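Local coordinates for iron-containing superoxide dismutase B2 (Trypanosoma brucei, PDB 3ESF), which probably converts superoxide radicals into hydrogen peroxide and molecular oxygen, using a bound ferric ion, and so protects the parasite's cells, at residues A[136-141]-A[152-157]. The protein carries 1 engineered substitution. Sequence-based numbering, arbitrary orientation.
Sequences KLKVFQ and ADLKPI
A chi1 of 180° swings the Phe140 ring away from its backbone N, and a chi1 of -61° sets Leu154 CG opposite its carbonyl carbon; the two side chains cross at about a right angle, which brings one leucine methyl over the ring. Leu154 CD1 stands over the centre of one face, 3.7 Å from the Phe140 centroid and 10° off the ring normal, a CH-pi contact in which a slightly positive methyl group faces the pi cloud. The other branch, Leu154 CD2, lies 3.7 Å from Lys138 CE. Lysine suits this solvent-facing position: its extended methylenes lay CE against the leucine while its ammonium group can remain at the surface. Leucine suits its buried place because its two methyls reach different neighbours. On the opposite face of the sheet, buried Leu137 and Ile157 meet more loosely, Leu137 CD1 lying 4.4 Å from Ile157 CG1, and Leu137 also packs on helix 93-103 through Ala98, Ile99 and Phe103. Strand 124-131 lies between the two segments, pairing with both. Side chains thus join the outer strands across the central one, in the three-stranded antiparallel sheet of the C-terminal alpha/beta domain of iron/manganese superoxide dismutases.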
ATOM      1  N   LYS A 136     -26.917  -1.702 -14.276  1.00 21.00           N
ATOM      2  CA  LYS A 136     -25.724  -1.094 -14.897  1.00 21.27           C
ATOM      3  C   LYS A 136     -24.426  -1.633 -14.327  1.00 20.36           C
ATOM      4  O   LYS A 136     -24.312  -1.866 -13.121  1.00 20.35           O
ATOM      5  CB  LYS A 136     -25.694   0.439 -14.747  1.00 21.50           C
ATOM      6  CG  LYS A 136     -26.656   1.224 -15.606  1.00 24.35           C
ATOM      7  CD  LYS A 136     -26.434   0.999 -17.110  1.00 28.86           C
ATOM      8  CE  LYS A 136     -27.421   1.807 -17.924  1.00 29.42           C
ATOM      9  NZ  LYS A 136     -27.945   1.001 -19.042  1.00 31.50           N
ATOM     10  N   LEU A 137     -23.450  -1.824 -15.205  1.00 19.75           N
ATOM     11  CA  LEU A 137     -22.090  -2.157 -14.794  1.00 20.16           C
ATOM     12  C   LEU A 137     -21.307  -0.861 -14.590  1.00 20.07           C
ATOM     13  O   LEU A 137     -21.514   0.124 -15.326  1.00 19.96           O
ATOM     14  CB  LEU A 137     -21.404  -2.956 -15.902  1.00 20.24           C
ATOM     15  CG  LEU A 137     -21.218  -4.464 -15.964  1.00 21.01           C
ATOM     16  CD1 LEU A 137     -22.120  -5.264 -15.022  1.00 19.53           C
ATOM     17  CD2 LEU A 137     -21.373  -4.881 -17.405  1.00 19.53           C
ATOM     18  N   LYS A 138     -20.400  -0.873 -13.617  1.00 20.26           N
ATOM     19  CA  LYS A 138     -19.525   0.268 -13.389  1.00 20.89           C
ATOM     20  C   LYS A 138     -18.128  -0.175 -12.944  1.00 19.96           C
ATOM     21  O   LYS A 138     -17.959  -1.255 -12.396  1.00 19.51           O
ATOM     22  CB  LYS A 138     -20.172   1.260 -12.414  1.00 20.49           C
ATOM     23  CG  LYS A 138     -20.352   0.812 -10.989  1.00 23.14           C
ATOM     24  CD  LYS A 138     -20.868   1.995 -10.121  1.00 23.02           C
ATOM     25  CE  LYS A 138     -21.095   1.571  -8.668  1.00 26.67           C
ATOM     26  NZ  LYS A 138     -21.270   2.710  -7.704  1.00 26.83           N
ATOM     27  N   VAL A 139     -17.133   0.663 -13.208  1.00 19.87           N
ATOM     28  CA  VAL A 139     -15.817   0.505 -12.578  1.00 19.02           C
ATOM     29  C   VAL A 139     -15.877   1.129 -11.174  1.00 19.51           C
ATOM     30  O   VAL A 139     -16.487   2.177 -10.975  1.00 19.36           O
ATOM     31  CB  VAL A 139     -14.713   1.160 -13.405  1.00 18.64           C
ATOM     32  CG1 VAL A 139     -13.374   0.954 -12.730  1.00 17.62           C
ATOM     33  CG2 VAL A 139     -14.699   0.599 -14.854  1.00 16.45           C
ATOM     34  N   PHE A 140     -15.266   0.452 -10.202  1.00 19.40           N
ATOM     35  CA  PHE A 140     -15.438   0.809  -8.810  1.00 20.17           C
ATOM     36  C   PHE A 140     -14.133   0.485  -8.099  1.00 19.98           C
ATOM     37  O   PHE A 140     -13.569  -0.588  -8.293  1.00 20.20           O
ATOM     38  CB  PHE A 140     -16.604  -0.002  -8.239  1.00 19.54           C
ATOM     39  CG  PHE A 140     -16.902   0.252  -6.791  1.00 20.53           C
ATOM     40  CD1 PHE A 140     -17.607   1.375  -6.392  1.00 20.15           C
ATOM     41  CD2 PHE A 140     -16.494  -0.672  -5.812  1.00 22.02           C
ATOM     42  CE1 PHE A 140     -17.890   1.592  -5.055  1.00 20.58           C
ATOM     43  CE2 PHE A 140     -16.780  -0.461  -4.470  1.00 21.71           C
ATOM     44  CZ  PHE A 140     -17.472   0.658  -4.084  1.00 19.51           C
ATOM     45  N   GLN A 141     -13.607   1.433  -7.334  1.00 20.28           N
ATOM     46  CA  GLN A 141     -12.377   1.167  -6.583  1.00 20.29           C
ATOM     47  C   GLN A 141     -12.681   0.945  -5.091  1.00 20.10           C
ATOM     48  O   GLN A 141     -13.592   1.542  -4.528  1.00 19.09           O
ATOM     49  CB  GLN A 141     -11.397   2.347  -6.728  1.00 21.38           C
ATOM     50  CG  GLN A 141     -10.945   2.569  -8.143  1.00 21.75           C
ATOM     51  CD  GLN A 141     -10.167   3.856  -8.313  1.00 22.60           C
ATOM     52  OE1 GLN A 141      -9.144   4.087  -7.658  1.00 23.68           O
ATOM     53  NE2 GLN A 141     -10.639   4.698  -9.215  1.00 21.56           N
ATOM     54  N   ALA A 152     -24.900  -2.016  -0.390  1.00 24.34           N
ATOM     55  CA  ALA A 152     -26.098  -2.883  -0.538  1.00 24.69           C
ATOM     56  C   ALA A 152     -26.320  -3.533  -1.919  1.00 25.12           C
ATOM     57  O   ALA A 152     -26.757  -4.705  -2.031  1.00 25.92           O
ATOM     58  CB  ALA A 152     -27.374  -2.117  -0.097  1.00 25.64           C
ATOM     59  N   ASP A 153     -26.033  -2.770  -2.970  1.00 24.35           N
ATOM     60  CA  ASP A 153     -26.555  -3.060  -4.296  1.00 23.96           C
ATOM     61  C   ASP A 153     -25.453  -3.320  -5.303  1.00 22.85           C
ATOM     62  O   ASP A 153     -25.678  -3.158  -6.507  1.00 22.24           O
ATOM     63  CB  ASP A 153     -27.379  -1.860  -4.775  1.00 24.37           C
ATOM     64  CG  ASP A 153     -26.711  -0.523  -4.437  1.00 28.27           C
ATOM     65  OD1 ASP A 153     -25.615  -0.535  -3.791  1.00 28.21           O
ATOM     66  OD2 ASP A 153     -27.291   0.541  -4.799  1.00 32.19           O
ATOM     67  N   LEU A 154     -24.267  -3.684  -4.815  1.00 21.91           N
ATOM     68  CA  LEU A 154     -23.115  -3.970  -5.677  1.00 21.94           C
ATOM     69  C   LEU A 154     -22.723  -5.441  -5.681  1.00 21.98           C
ATOM     70  O   LEU A 154     -22.514  -6.058  -4.629  1.00 22.53           O
ATOM     71  CB  LEU A 154     -21.890  -3.118  -5.311  1.00 22.00           C
ATOM     72  CG  LEU A 154     -21.956  -1.588  -5.385  1.00 21.79           C
ATOM     73  CD1 LEU A 154     -20.548  -1.003  -5.321  1.00 21.79           C
ATOM     74  CD2 LEU A 154     -22.696  -1.074  -6.639  1.00 22.90           C
ATOM     75  N   LYS A 155     -22.624  -5.991  -6.887  1.00 21.25           N
ATOM     76  CA  LYS A 155     -22.265  -7.384  -7.107  1.00 20.50           C
ATOM     77  C   LYS A 155     -20.944  -7.375  -7.859  1.00 19.67           C
ATOM     78  O   LYS A 155     -20.864  -6.828  -8.942  1.00 19.21           O
ATOM     79  CB  LYS A 155     -23.376  -8.089  -7.909  1.00 20.36           C
ATOM     80  CG  LYS A 155     -23.030  -9.510  -8.355  1.00 21.06           C
ATOM     81  CD  LYS A 155     -24.253 -10.217  -8.980  1.00 20.95           C
ATOM     82  CE  LYS A 155     -24.453  -9.866 -10.432  1.00 19.77           C
ATOM     83  NZ  LYS A 155     -25.384 -10.851 -11.078  1.00 21.48           N
ATOM     84  N   PRO A 156     -19.879  -7.914  -7.241  1.00 19.44           N
ATOM     85  CA  PRO A 156     -18.605  -7.908  -7.930  1.00 19.22           C
ATOM     86  C   PRO A 156     -18.607  -8.886  -9.112  1.00 18.72           C
ATOM     87  O   PRO A 156     -19.241  -9.940  -9.054  1.00 17.66           O
ATOM     88  CB  PRO A 156     -17.608  -8.326  -6.842  1.00 19.31           C
ATOM     89  CG  PRO A 156     -18.400  -9.103  -5.882  1.00 19.85           C
ATOM     90  CD  PRO A 156     -19.785  -8.527  -5.903  1.00 19.24           C
ATOM     91  N   ILE A 157     -17.904  -8.486 -10.172  1.00 18.67           N
ATOM     92  CA  ILE A 157     -17.812  -9.244 -11.416  1.00 18.42           C
ATOM     93  C   ILE A 157     -16.346  -9.637 -11.606  1.00 18.95           C
ATOM     94  O   ILE A 157     -16.034 -10.791 -11.848  1.00 19.15           O
ATOM     95  CB  ILE A 157     -18.318  -8.396 -12.637  1.00 18.08           C
ATOM     96  CG1 ILE A 157     -19.796  -7.968 -12.479  1.00 17.62           C
ATOM     97  CG2 ILE A 157     -18.018  -9.100 -13.967  1.00 15.39           C
ATOM     98  CD1 ILE A 157     -20.814  -9.115 -12.194  1.00 17.57           C
TER